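Long-range contacts in hypothetical protein, haloacid dehalogenase-like hydrolase (Bacillus subtilis, PDB 1NRW), which dephosphorylates five- and six-carbon sugar phosphates, nucleoside monophosphates and, less readily, FMN in vitro, as a magnesium-dependent phosphatase of the HAD superfamily: residues A[8-13]-A[239-244]; A[45-50]-A[110-115]; A[89-94]-A[158-163]; A[122-127]-A[174-179]; A[183-188]-A[204-209]. All blocks are in the same frame, centred on the assembly; numbering follows the deposited sequence. Where two conformers were deposited one is given.

Interaction 1 (A[8-13]-A[239-244]); sequences AIDLDG and GDSLND. With CA (calcium ion), chain D; PO4 (phosphate ion), chain B.
Asp10 and Asp240 converge from the two segments on one calcium ion, which occupies the place expected for the magnesium cofactor. Asp10 OD2 binds the metal at 2.4 Å. Asp240 OD1, Ser241 OG, Asp12 O and phosphate O1 each bind it at 2.5 Å, and a water makes the ligands six. The metal draws together acceptors that would otherwise repel, so that Asp10 OD2 and Asp240 OD1 sit 3.1 Å apart. The other branch of the Asp10 carboxylate, OD1, faces the phosphate and stands 3.4 Å from its P atom, consistent with the nucleophile role inferred from relatives. Asp12 N donates to phosphate O4 at 3.2 Å. CG is anti to the backbone N of Asp10 (chi1 -176°), which sets CG on the side of 239-244. The segments are two signature motifs of the HAD fold, the DxD loop after the first core strand and the later GDxxxD loop. Further out, Asp244 crosses Asp10 at about a right angle, its carboxylate plane turned 77° away, with OD2 2.5 Å from Asp10 OD2. Asp244 OD2 accepts the N-H of Ser241, 3.2 Å from Ser241 N, from above its carboxylate plane, while OD1 is salt-bridged to Lys217, which reaches Asp10 as well. The carboxylate of Asp12 is paired with Arg46, and Thr14 OG1 is hydrogen-bonded to Asp240 OD1.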
# COMPACT_ATOMS: atom_id res chain seq x y z
N ALA A 8 -4.18 6.71 -10.74
CA ALA A 8 -3.93 5.85 -9.58
C ALA A 8 -3.02 6.62 -8.62
O ALA A 8 -1.98 7.14 -9.02
CB ALA A 8 -3.25 4.56 -10.03
N ILE A 9 -3.42 6.67 -7.35
CA ILE A 9 -2.67 7.42 -6.34
C ILE A 9 -2.30 6.59 -5.12
O ILE A 9 -3.17 6.04 -4.45
CB ILE A 9 -3.52 8.63 -5.86
CG1 ILE A 9 -4.03 9.42 -7.06
CG2 ILE A 9 -2.70 9.53 -4.93
CD1 ILE A 9 -4.99 10.55 -6.70
N ASP A 10 -1.00 6.51 -4.83
CA ASP A 10 -0.52 5.77 -3.67
C ASP A 10 -1.02 6.49 -2.41
O ASP A 10 -1.27 7.69 -2.43
CB ASP A 10 1.01 5.72 -3.71
CG ASP A 10 1.60 4.88 -2.60
OD1 ASP A 10 0.90 4.06 -1.97
OD2 ASP A 10 2.82 5.04 -2.38
N LEU A 11 -1.19 5.75 -1.32
CA LEU A 11 -1.70 6.33 -0.08
C LEU A 11 -0.58 6.92 0.78
O LEU A 11 -0.38 8.14 0.80
CB LEU A 11 -2.47 5.27 0.71
CG LEU A 11 -3.12 5.70 2.04
CD1 LEU A 11 -4.30 6.62 1.80
CD2 LEU A 11 -3.56 4.44 2.77
N ASP A 12 0.16 6.07 1.49
CA ASP A 12 1.25 6.54 2.35
C ASP A 12 2.34 7.26 1.54
O ASP A 12 2.65 6.86 0.43
CB ASP A 12 1.88 5.36 3.09
CG ASP A 12 0.95 4.77 4.12
OD1 ASP A 12 0.90 5.31 5.25
OD2 ASP A 12 0.25 3.79 3.81
N GLY A 13 2.90 8.33 2.10
CA GLY A 13 3.97 9.06 1.43
C GLY A 13 3.61 9.74 0.12
O GLY A 13 4.47 10.34 -0.52
N GLY A 239 3.45 7.83 -7.04
CA GLY A 239 3.86 7.18 -5.80
C GLY A 239 5.26 7.57 -5.37
O GLY A 239 5.97 8.26 -6.11
N ASP A 240 5.67 7.12 -4.18
CA ASP A 240 6.99 7.45 -3.64
C ASP A 240 7.82 6.22 -3.28
O ASP A 240 9.04 6.27 -3.27
CB ASP A 240 6.85 8.28 -2.36
CG ASP A 240 6.22 7.49 -1.22
OD1 ASP A 240 5.15 6.91 -1.47
OD2 ASP A 240 6.77 7.44 -0.10
N SER A 241 7.14 5.11 -2.99
CA SER A 241 7.81 3.90 -2.54
C SER A 241 8.01 2.77 -3.55
O SER A 241 7.38 2.72 -4.60
CB SER A 241 7.08 3.38 -1.30
OG SER A 241 5.68 3.39 -1.53
N LEU A 242 8.88 1.83 -3.18
CA LEU A 242 9.22 0.71 -4.05
C LEU A 242 8.04 -0.13 -4.53
O LEU A 242 8.05 -0.61 -5.65
CB LEU A 242 10.26 -0.19 -3.36
CG LEU A 242 10.84 -1.31 -4.22
CD1 LEU A 242 11.46 -0.72 -5.49
CD2 LEU A 242 11.88 -2.09 -3.42
N ASN A 243 7.02 -0.29 -3.68
CA ASN A 243 5.85 -1.08 -4.07
C ASN A 243 5.00 -0.40 -5.14
O ASN A 243 4.04 -0.98 -5.64
CB ASN A 243 5.01 -1.41 -2.83
CG ASN A 243 4.54 -0.17 -2.07
OD1 ASN A 243 5.20 0.86 -2.08
ND2 ASN A 243 3.39 -0.29 -1.39
N ASP A 244 5.36 0.83 -5.50
CA ASP A 244 4.63 1.57 -6.53
C ASP A 244 5.26 1.42 -7.91
O ASP A 244 4.66 1.80 -8.92
CB ASP A 244 4.58 3.07 -6.21
CG ASP A 244 3.86 3.38 -4.93
OD1 ASP A 244 2.88 2.67 -4.60
OD2 ASP A 244 4.25 4.36 -4.26
CA CA D . 4.10 4.95 -0.33
P PO4 B . 1.49 2.27 0.86
O1 PO4 B . 2.23 3.32 0.14
O2 PO4 B . 1.20 1.14 -0.06
O3 PO4 B . 2.32 1.78 1.99
O4 PO4 B . 0.22 2.83 1.38
O HOH W 1 5.58 5.55 1.58

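Interaction 2 (A[45-50]-A[110-115]); sequences GRAHFD and SAIYTP. With PO4 (phosphate ion), chain B.
Ala47, Phe49 and Asp50 gather around Ile112, joining the Rossmann-like HAD core, where helix 48-55 begins, to strand 112-114 of the C2-type cap domain. The first segment starts at the active site: Gly45 N donates to phosphate O2 at 2.8 Å. Arg46 then sends its guanidinium to Asp12 and, across to the cap, to Glu125. Ala47, the N-cap residue, brings CB to within 4.2 Å of Ile112 CD1, and the same methyl lies over one face of the Phe49 ring, toward its rim. Phe49 was modelled in two conformers, so its contacts hold for one of them. In it CZ comes 3.6 Å from Ile112 CG1, which sits at the ring edge near the plane, and CZ also lies 3.7 Å from Ala111 CA. Its CG, wedged between the backbone N and the carbonyl carbon (chi1 49°), lets the ring lie beside Ala47 CB and reach Ile112. Asp50 closes the helix turn, its OD2 accepting from the backbone N-H of the N-cap residue, 3.1 Å from Ala47 N (155°). An alanine in place of Asp50 would probably leave the amide of Ala47 without this acceptor and slacken the helix start. The same oxygen faces the isoleucine tip to tip, with Asp50 OD2 3.5 Å from Ile112 CD1.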
# COMPACT_ATOMS: atom_id res chain seq x y z
N GLY A 45 -0.76 -0.91 0.18
CA GLY A 45 -0.43 -2.25 0.64
C GLY A 45 -1.26 -2.54 1.88
O GLY A 45 -1.29 -3.67 2.36
N ARG A 46 -1.93 -1.52 2.40
CA ARG A 46 -2.76 -1.68 3.59
C ARG A 46 -4.11 -2.31 3.27
O ARG A 46 -4.41 -2.60 2.11
CB ARG A 46 -2.98 -0.33 4.28
CG ARG A 46 -1.73 0.31 4.87
CD ARG A 46 -2.10 1.63 5.50
NE ARG A 46 -0.94 2.43 5.87
CZ ARG A 46 -0.41 2.48 7.10
NH1 ARG A 46 -0.94 1.76 8.08
NH2 ARG A 46 0.62 3.28 7.34
N ALA A 47 -4.93 -2.49 4.29
CA ALA A 47 -6.25 -3.09 4.10
C ALA A 47 -7.28 -2.06 3.63
O ALA A 47 -7.14 -0.86 3.89
CB ALA A 47 -6.72 -3.72 5.41
N HIS A 48 -8.31 -2.54 2.95
CA HIS A 48 -9.37 -1.65 2.50
C HIS A 48 -9.95 -0.85 3.67
O HIS A 48 -10.23 0.34 3.54
CB HIS A 48 -10.47 -2.47 1.80
CG HIS A 48 -11.67 -1.66 1.39
ND1 HIS A 48 -11.62 -0.69 0.41
CD2 HIS A 48 -12.94 -1.67 1.84
CE1 HIS A 48 -12.82 -0.15 0.27
NE2 HIS A 48 -13.64 -0.73 1.12
N PHE A 49 -10.14 -1.50 4.82
CA PHE A 49 -10.69 -0.80 5.97
C PHE A 49 -9.77 0.27 6.54
O PHE A 49 -10.22 1.20 7.20
CB PHE A 49 -11.14 -1.78 7.07
CG PHE A 49 -10.12 -2.83 7.43
CD1 PHE A 49 -8.96 -2.49 8.10
CD2 PHE A 49 -10.36 -4.17 7.13
CE1 PHE A 49 -8.04 -3.48 8.47
CE2 PHE A 49 -9.45 -5.16 7.50
CZ PHE A 49 -8.29 -4.82 8.17
N ASP A 50 -8.47 0.15 6.27
CA ASP A 50 -7.50 1.16 6.74
C ASP A 50 -7.73 2.42 5.91
O ASP A 50 -7.63 3.54 6.42
CB ASP A 50 -6.05 0.70 6.53
CG ASP A 50 -5.61 -0.35 7.52
OD1 ASP A 50 -6.02 -0.27 8.70
OD2 ASP A 50 -4.84 -1.25 7.12
N SER A 110 -11.31 -10.28 6.85
CA SER A 110 -11.79 -9.85 8.16
C SER A 110 -10.93 -8.83 8.90
O SER A 110 -11.44 -7.82 9.40
CB SER A 110 -11.99 -11.09 9.05
OG SER A 110 -10.85 -11.93 9.01
N ALA A 111 -9.63 -9.09 8.99
CA ALA A 111 -8.74 -8.17 9.69
C ALA A 111 -7.28 -8.44 9.35
O ALA A 111 -6.97 -9.22 8.46
CB ALA A 111 -8.95 -8.29 11.19
N ILE A 112 -6.40 -7.76 10.07
CA ILE A 112 -4.96 -7.92 9.89
C ILE A 112 -4.49 -8.70 11.11
O ILE A 112 -4.44 -8.16 12.21
CB ILE A 112 -4.24 -6.56 9.86
CG1 ILE A 112 -4.87 -5.65 8.81
CG2 ILE A 112 -2.76 -6.77 9.55
CD1 ILE A 112 -4.31 -4.23 8.82
N TYR A 113 -4.17 -9.97 10.91
CA TYR A 113 -3.72 -10.82 12.01
C TYR A 113 -2.24 -10.64 12.29
O TYR A 113 -1.44 -10.52 11.38
CB TYR A 113 -4.02 -12.28 11.69
CG TYR A 113 -5.50 -12.57 11.66
CD1 TYR A 113 -6.24 -12.64 12.84
CD2 TYR A 113 -6.18 -12.71 10.44
CE1 TYR A 113 -7.61 -12.86 12.81
CE2 TYR A 113 -7.55 -12.93 10.41
CZ TYR A 113 -8.26 -13.00 11.60
OH TYR A 113 -9.62 -13.20 11.58
N THR A 114 -1.88 -10.63 13.57
CA THR A 114 -0.49 -10.47 13.96
C THR A 114 -0.28 -10.88 15.41
O THR A 114 -1.17 -10.75 16.24
CB THR A 114 -0.04 -8.99 13.81
OG1 THR A 114 1.32 -8.86 14.24
CG2 THR A 114 -0.92 -8.07 14.64
N PRO A 115 0.91 -11.43 15.71
CA PRO A 115 1.24 -11.86 17.08
C PRO A 115 2.02 -10.76 17.82
O PRO A 115 2.33 -10.90 19.00
CB PRO A 115 2.09 -13.09 16.84
CG PRO A 115 2.87 -12.71 15.62
CD PRO A 115 1.83 -12.03 14.73
P PO4 B . 1.49 2.27 0.86
O1 PO4 B . 2.23 3.32 0.14
O2 PO4 B . 1.20 1.14 -0.06
O3 PO4 B . 2.32 1.78 1.99
O4 PO4 B . 0.22 2.83 1.38

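Interaction 3 (A[89-94]-A[158-163]); sequences RAYDIL and NSFQEL
Phe160 packs against Tyr91 and Leu94, where a 3-10 turn (160-163) meets helix 87-99 within the cap domain, an alpha/beta unit with helices laid on a mixed sheet. Its CB lies 3.7 Å from Leu94 CB. At the ring root, Phe160 CG and CD1 remain against that same leucine carbon, and the Leu94 carbonyl oxygen lies over one ring face. Farther out, Phe160 CE1 comes down on the face of Tyr91, 3.5 Å from Tyr91 CE1, in a T-shaped stack with centroids 5.1 Å apart and planes at 67°. At the tip, Phe160 CZ is 4.0 Å from Tyr91 CZ. Tyr91 has a second edge-to-face partner in Phe164. Its hydroxyl accepts from the Gln161 amide, whose chain bends at chi2 (86°). A phenylalanine in place of Tyr91 would probably leave the Gln161 amide without this acceptor and free to turn. Tyr91 OH lies nearly in the amide plane, 2.5 Å from Gln161 NE2, a modelled length too short to be taken literally.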
# COMPACT_ATOMS: atom_id res chain seq x y z
N ARG A 89 1.21 -22.16 0.42
CA ARG A 89 2.32 -21.23 0.28
C ARG A 89 2.26 -20.22 1.44
O ARG A 89 3.29 -19.83 1.98
CB ARG A 89 2.25 -20.50 -1.06
CG ARG A 89 3.21 -19.33 -1.20
CD ARG A 89 4.66 -19.75 -0.98
NE ARG A 89 5.41 -19.81 -2.23
CZ ARG A 89 6.72 -20.04 -2.30
NH1 ARG A 89 7.42 -20.24 -1.19
NH2 ARG A 89 7.33 -20.05 -3.47
N ALA A 90 1.05 -19.82 1.82
CA ALA A 90 0.88 -18.87 2.92
C ALA A 90 1.37 -19.53 4.21
O ALA A 90 2.05 -18.90 5.03
CB ALA A 90 -0.58 -18.47 3.05
N TYR A 91 1.03 -20.80 4.38
CA TYR A 91 1.46 -21.53 5.58
C TYR A 91 2.98 -21.55 5.64
O TYR A 91 3.58 -21.30 6.68
CB TYR A 91 0.94 -22.97 5.53
CG TYR A 91 1.19 -23.74 6.81
CD1 TYR A 91 0.26 -23.73 7.85
CD2 TYR A 91 2.37 -24.47 6.99
CE1 TYR A 91 0.50 -24.42 9.04
CE2 TYR A 91 2.62 -25.16 8.17
CZ TYR A 91 1.68 -25.13 9.19
OH TYR A 91 1.92 -25.82 10.37
N ASP A 92 3.59 -21.84 4.49
CA ASP A 92 5.03 -21.91 4.37
C ASP A 92 5.69 -20.58 4.75
O ASP A 92 6.63 -20.55 5.54
CB ASP A 92 5.39 -22.26 2.92
CG ASP A 92 6.74 -22.94 2.80
OD1 ASP A 92 7.75 -22.34 3.22
OD2 ASP A 92 6.77 -24.08 2.29
N ILE A 93 5.18 -19.50 4.19
CA ILE A 93 5.71 -18.17 4.46
C ILE A 93 5.59 -17.77 5.92
O ILE A 93 6.56 -17.31 6.53
CB ILE A 93 4.99 -17.10 3.60
CG1 ILE A 93 5.24 -17.38 2.11
CG2 ILE A 93 5.47 -15.71 3.97
CD1 ILE A 93 4.41 -16.53 1.17
N LEU A 94 4.40 -17.93 6.48
CA LEU A 94 4.17 -17.56 7.87
C LEU A 94 4.96 -18.40 8.85
O LEU A 94 5.47 -17.89 9.85
CB LEU A 94 2.67 -17.62 8.18
CG LEU A 94 1.85 -16.65 7.32
CD1 LEU A 94 0.37 -16.84 7.55
CD2 LEU A 94 2.26 -15.22 7.65
N ASN A 158 -1.68 -15.98 18.78
CA ASN A 158 -0.50 -16.47 19.49
C ASN A 158 0.49 -17.05 18.49
O ASN A 158 1.70 -16.93 18.67
CB ASN A 158 -0.91 -17.55 20.51
CG ASN A 158 -1.90 -17.04 21.53
OD1 ASN A 158 -1.60 -16.14 22.31
ND2 ASN A 158 -3.10 -17.62 21.54
N SER A 159 -0.04 -17.66 17.44
CA SER A 159 0.78 -18.27 16.40
C SER A 159 0.02 -18.27 15.07
O SER A 159 -1.21 -18.31 15.06
CB SER A 159 1.14 -19.70 16.77
OG SER A 159 1.91 -20.31 15.75
N PHE A 160 0.76 -18.23 13.97
CA PHE A 160 0.18 -18.24 12.63
C PHE A 160 -0.67 -19.49 12.47
O PHE A 160 -1.57 -19.55 11.64
CB PHE A 160 1.28 -18.23 11.58
CG PHE A 160 1.99 -19.55 11.44
CD1 PHE A 160 1.62 -20.45 10.44
CD2 PHE A 160 3.00 -19.91 12.32
CE1 PHE A 160 2.25 -21.70 10.33
CE2 PHE A 160 3.63 -21.15 12.23
CZ PHE A 160 3.26 -22.05 11.23
N GLN A 161 -0.35 -20.50 13.28
CA GLN A 161 -1.06 -21.78 13.24
C GLN A 161 -2.56 -21.59 13.37
O GLN A 161 -3.34 -22.30 12.73
CB GLN A 161 -0.57 -22.66 14.38
CG GLN A 161 -0.69 -24.14 14.12
CD GLN A 161 0.51 -24.69 13.38
OE1 GLN A 161 1.64 -24.64 13.88
NE2 GLN A 161 0.28 -25.21 12.18
N GLU A 162 -2.97 -20.62 14.18
CA GLU A 162 -4.38 -20.34 14.42
C GLU A 162 -5.14 -19.95 13.16
O GLU A 162 -6.37 -20.03 13.13
CB GLU A 162 -4.51 -19.22 15.44
CG GLU A 162 -4.01 -19.58 16.82
CD GLU A 162 -3.93 -18.37 17.73
OE1 GLU A 162 -4.94 -17.65 17.86
OE2 GLU A 162 -2.86 -18.15 18.31
N LEU A 163 -4.42 -19.52 12.13
CA LEU A 163 -5.09 -19.11 10.90
C LEU A 163 -5.39 -20.29 9.98
O LEU A 163 -6.00 -20.12 8.92
CB LEU A 163 -4.22 -18.09 10.16
CG LEU A 163 -3.85 -16.83 10.95
CD1 LEU A 163 -3.01 -15.90 10.08
CD2 LEU A 163 -5.12 -16.12 11.41

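Interaction 4 (A[122-127]-A[174-179])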
# COMPACT_ATOMS: atom_id res chain seq x y z
N LEU A 122 3.77 -0.47 16.48
CA LEU A 122 4.03 0.95 16.29
C LEU A 122 5.38 1.13 15.61
O LEU A 122 5.56 2.04 14.81
CB LEU A 122 4.02 1.69 17.63
CG LEU A 122 4.16 3.22 17.55
CD1 LEU A 122 3.00 3.79 16.75
CD2 LEU A 122 4.17 3.82 18.95
N ASP A 123 6.34 0.26 15.94
CA ASP A 123 7.65 0.37 15.31
C ASP A 123 7.54 0.11 13.81
O ASP A 123 8.23 0.75 13.01
CB ASP A 123 8.65 -0.61 15.94
CG ASP A 123 9.17 -0.12 17.29
OD1 ASP A 123 9.16 1.10 17.54
OD2 ASP A 123 9.59 -0.96 18.11
N VAL A 124 6.68 -0.83 13.43
CA VAL A 124 6.49 -1.12 12.02
C VAL A 124 5.91 0.12 11.34
O VAL A 124 6.36 0.54 10.27
CB VAL A 124 5.52 -2.32 11.81
CG1 VAL A 124 5.22 -2.50 10.32
CG2 VAL A 124 6.14 -3.60 12.39
N GLU A 125 4.91 0.73 11.98
CA GLU A 125 4.29 1.92 11.41
C GLU A 125 5.25 3.10 11.36
O GLU A 125 5.30 3.82 10.35
CB GLU A 125 3.04 2.27 12.21
CG GLU A 125 1.96 1.22 12.08
CD GLU A 125 1.52 1.02 10.63
OE1 GLU A 125 1.67 -0.11 10.10
OE2 GLU A 125 1.02 1.99 10.03
N LEU A 126 6.00 3.32 12.43
CA LEU A 126 6.96 4.41 12.46
C LEU A 126 7.95 4.26 11.30
O LEU A 126 8.38 5.25 10.71
CB LEU A 126 7.71 4.43 13.79
CG LEU A 126 8.50 5.70 14.12
CD1 LEU A 126 7.55 6.90 14.16
CD2 LEU A 126 9.18 5.52 15.47
N ASP A 127 8.31 3.02 10.98
CA ASP A 127 9.24 2.78 9.87
C ASP A 127 8.61 3.26 8.56
O ASP A 127 9.30 3.79 7.69
CB ASP A 127 9.60 1.29 9.79
CG ASP A 127 10.57 0.98 8.65
OD1 ASP A 127 11.62 1.65 8.55
OD2 ASP A 127 10.29 0.05 7.86
N ASN A 174 -2.12 -10.37 1.55
CA ASN A 174 -0.79 -9.77 1.56
C ASN A 174 -0.17 -10.08 2.92
O ASN A 174 -0.86 -10.09 3.93
CB ASN A 174 -0.93 -8.25 1.35
CG ASN A 174 0.39 -7.55 1.06
OD1 ASN A 174 1.30 -8.11 0.46
ND2 ASN A 174 0.48 -6.28 1.47
N ILE A 175 1.13 -10.36 2.91
CA ILE A 175 1.85 -10.65 4.14
C ILE A 175 3.03 -9.70 4.25
O ILE A 175 3.89 -9.66 3.36
CB ILE A 175 2.38 -12.10 4.16
CG1 ILE A 175 1.21 -13.09 4.09
CG2 ILE A 175 3.19 -12.35 5.44
CD1 ILE A 175 1.63 -14.55 3.92
N LEU A 176 3.05 -8.92 5.33
CA LEU A 176 4.13 -7.98 5.56
C LEU A 176 5.11 -8.58 6.57
O LEU A 176 4.69 -9.12 7.60
CB LEU A 176 3.58 -6.65 6.10
CG LEU A 176 4.58 -5.54 6.45
CD1 LEU A 176 3.89 -4.19 6.34
CD2 LEU A 176 5.16 -5.75 7.85
N GLY A 177 6.39 -8.53 6.23
CA GLY A 177 7.44 -9.03 7.11
C GLY A 177 8.31 -7.84 7.50
O GLY A 177 8.58 -6.98 6.67
N PHE A 178 8.76 -7.79 8.75
CA PHE A 178 9.56 -6.67 9.23
C PHE A 178 10.70 -7.12 10.13
O PHE A 178 10.55 -8.08 10.89
CB PHE A 178 8.64 -5.72 10.01
CG PHE A 178 9.37 -4.62 10.75
CD1 PHE A 178 9.42 -3.33 10.23
CD2 PHE A 178 9.95 -4.86 11.99
CE1 PHE A 178 10.05 -2.29 10.93
CE2 PHE A 178 10.58 -3.84 12.71
CZ PHE A 178 10.63 -2.55 12.18
N SER A 179 11.82 -6.42 10.04
CA SER A 179 12.97 -6.70 10.90
C SER A 179 13.85 -5.46 11.00
O SER A 179 14.07 -4.76 10.01
CB SER A 179 13.82 -7.86 10.36
OG SER A 179 14.88 -8.13 11.27
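Val124 and Phe178 form the close part of this contact, where helix 118-132 lies across the cap sheet. The local axes of helix and strand are 10.3 Å apart and cross at 92°, nearly a right angle here. Val124 CG2 stands over the Phe178 ring, 4.0 Å from its centroid and 19° off the normal, a CH-pi contact. The two methyl branches divide the work: CG1, anti to the backbone N (chi1 174°), reaches instead toward Leu176, with 4.1 Å between Val124 CG1 and Leu176 CD2. At the ring edge, near its plane, Asp127 adds its CB, 3.8 Å from Phe178 CE1. The carboxylate beyond has a better partner elsewhere, in a hydrogen bond to His206. The contact is looser toward Asp123, whose backbone O comes obliquely to within 4.1 Å of the same Phe178 CE1. Asp123, a partly exposed residue, turns its carboxylate from the strand. Around the ring, Tyr103 and Phe180 of the same chain supply further aromatic neighbours, Tyr103 with its plane close to that of Phe178. Because the meeting surfaces are hydrocarbon and ring, while the nearby acid is satisfied by His206, the fit of helix on sheet rests on shape and dispersion, not on directional bonds between the two segments.

Interaction 5 (A[183-188]-A[204-209])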
# COMPACT_ATOMS: atom_id res chain seq x y z
N GLU A 183 20.60 -7.76 7.95
CA GLU A 183 20.87 -9.15 7.58
C GLU A 183 19.59 -9.97 7.40
O GLU A 183 19.49 -10.79 6.48
CB GLU A 183 21.74 -9.83 8.64
CG GLU A 183 23.08 -9.15 8.91
CD GLU A 183 22.92 -7.74 9.44
OE1 GLU A 183 22.14 -7.53 10.39
OE2 GLU A 183 23.59 -6.82 8.90
N LYS A 184 18.62 -9.74 8.28
CA LYS A 184 17.34 -10.45 8.22
C LYS A 184 16.54 -10.00 7.00
O LYS A 184 15.88 -10.80 6.35
CB LYS A 184 16.54 -10.18 9.49
CG LYS A 184 17.26 -10.56 10.77
CD LYS A 184 17.31 -12.06 10.96
CE LYS A 184 15.94 -12.62 11.32
NZ LYS A 184 16.01 -14.10 11.49
N LEU A 185 16.61 -8.70 6.71
CA LEU A 185 15.89 -8.16 5.57
C LEU A 185 16.45 -8.73 4.27
O LEU A 185 15.69 -9.10 3.36
CB LEU A 185 15.99 -6.63 5.57
CG LEU A 185 15.27 -5.94 6.74
CD1 LEU A 185 15.62 -4.46 6.78
CD2 LEU A 185 13.76 -6.13 6.59
N GLU A 186 17.77 -8.82 4.17
CA GLU A 186 18.39 -9.36 2.97
C GLU A 186 18.03 -10.84 2.81
O GLU A 186 17.76 -11.30 1.70
CB GLU A 186 19.91 -9.18 3.01
CG GLU A 186 20.34 -7.74 3.29
CD GLU A 186 21.77 -7.44 2.85
OE1 GLU A 186 22.68 -8.24 3.14
OE2 GLU A 186 21.98 -6.38 2.21
N ALA A 187 18.01 -11.57 3.92
CA ALA A 187 17.68 -12.99 3.90
C ALA A 187 16.25 -13.22 3.40
O ALA A 187 15.99 -14.15 2.65
CB ALA A 187 17.85 -13.59 5.29
N GLY A 188 15.33 -12.37 3.84
CA GLY A 188 13.95 -12.50 3.42
C GLY A 188 13.83 -12.23 1.93
O GLY A 188 13.12 -12.95 1.22
N ALA A 204 8.59 0.12 2.95
CA ALA A 204 9.37 0.84 3.95
C ALA A 204 10.74 0.20 4.10
O ALA A 204 10.92 -0.99 3.81
CB ALA A 204 8.63 0.85 5.29
N GLU A 205 11.72 0.98 4.56
CA GLU A 205 13.09 0.51 4.72
C GLU A 205 13.30 -0.80 5.47
O GLU A 205 14.23 -1.55 5.16
CB GLU A 205 13.93 1.61 5.37
CG GLU A 205 14.26 2.77 4.43
CD GLU A 205 14.86 3.96 5.16
OE1 GLU A 205 15.69 3.75 6.08
OE2 GLU A 205 14.52 5.11 4.81
N HIS A 206 12.46 -1.09 6.45
CA HIS A 206 12.63 -2.33 7.20
C HIS A 206 11.55 -3.39 7.00
O HIS A 206 11.34 -4.24 7.87
CB HIS A 206 12.81 -2.01 8.68
CG HIS A 206 14.00 -1.16 8.97
ND1 HIS A 206 13.99 0.21 8.80
CD2 HIS A 206 15.26 -1.48 9.36
CE1 HIS A 206 15.20 0.69 9.07
NE2 HIS A 206 15.98 -0.31 9.41
N ASN A 207 10.87 -3.34 5.86
CA ASN A 207 9.87 -4.36 5.60
C ASN A 207 9.92 -4.85 4.16
O ASN A 207 10.66 -4.31 3.32
CB ASN A 207 8.44 -3.87 5.93
CG ASN A 207 7.82 -2.98 4.83
OD1 ASN A 207 8.01 -3.20 3.63
ND2 ASN A 207 7.05 -1.98 5.25
N PHE A 208 9.18 -5.91 3.92
CA PHE A 208 9.00 -6.48 2.60
C PHE A 208 7.59 -7.04 2.65
O PHE A 208 7.08 -7.37 3.73
CB PHE A 208 10.05 -7.56 2.25
CG PHE A 208 10.19 -8.65 3.28
CD1 PHE A 208 9.40 -9.80 3.21
CD2 PHE A 208 11.17 -8.57 4.26
CE1 PHE A 208 9.59 -10.85 4.11
CE2 PHE A 208 11.37 -9.62 5.16
CZ PHE A 208 10.58 -10.75 5.09
N GLU A 209 6.92 -7.08 1.50
CA GLU A 209 5.56 -7.59 1.44
C GLU A 209 5.47 -8.68 0.39
O GLU A 209 6.11 -8.60 -0.66
CB GLU A 209 4.58 -6.45 1.09
CG GLU A 209 4.47 -5.35 2.15
CD GLU A 209 3.55 -4.22 1.74
OE1 GLU A 209 2.67 -4.43 0.87
OE2 GLU A 209 3.68 -3.11 2.30
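Leu185 inserts its two methyls against the turn at Glu205 and His206, where helix 182-192 meets the cap sheet. The helix is the connection of a beta-alpha-beta crossover from strand 172-178 to strand 198-201, with strand 207-212 lying between them. Its axis runs 17° from that of strand 207-209, nearly parallel. The second segment begins with a type I turn, closed by a hydrogen bond of 3.1 Å from Asn207 N to Ala204 O. Within it, Glu205 offers its carbonyl oxygen, 3.6 Å from Leu185 CD1. His206 follows, its carbonyl oxygen 3.3 Å from Leu185 CD2 and its ring approached obliquely by the other methyl. The imidazole is held from elsewhere, ND1 being hydrogen-bonded to Asp127 of helix 118-132. Asn207 turns its side chain off the helix and bonds to Ser203. Phe208 faces the helix again, and Leu185 CD2 meets the edge of its ring near the plane. Farther along the helix, the ring tip lies against a residue without a side chain: a beta carbon on Gly188 would collide with Phe208 CE2, whereas the backbone approaches comfortably, Gly188 CA standing 4.1 Å from Phe208 CZ.

In the fold
Starting from the N terminus, the first core strand opens interaction 1, whose loop closes only at 239-244 and encloses the other four. Interaction 2 opens next and ties the core to the cap, touching interaction 1 through the Arg46-Asp12 salt bridge and sharing its phosphate. Before it closes, helix 87-99 opens interaction 3, so the two cross. Interaction 3 crosses interaction 4 in the same way, and they meet across strand 172-178, where Ile175 faces helix 87-99 and Leu176 and Phe178 face helix 118-132. Interaction 5 closes last within the cap, in series after interactions 2, 3 and 4, and joins interaction 4 through neighbouring strands 172-178 and 207-212.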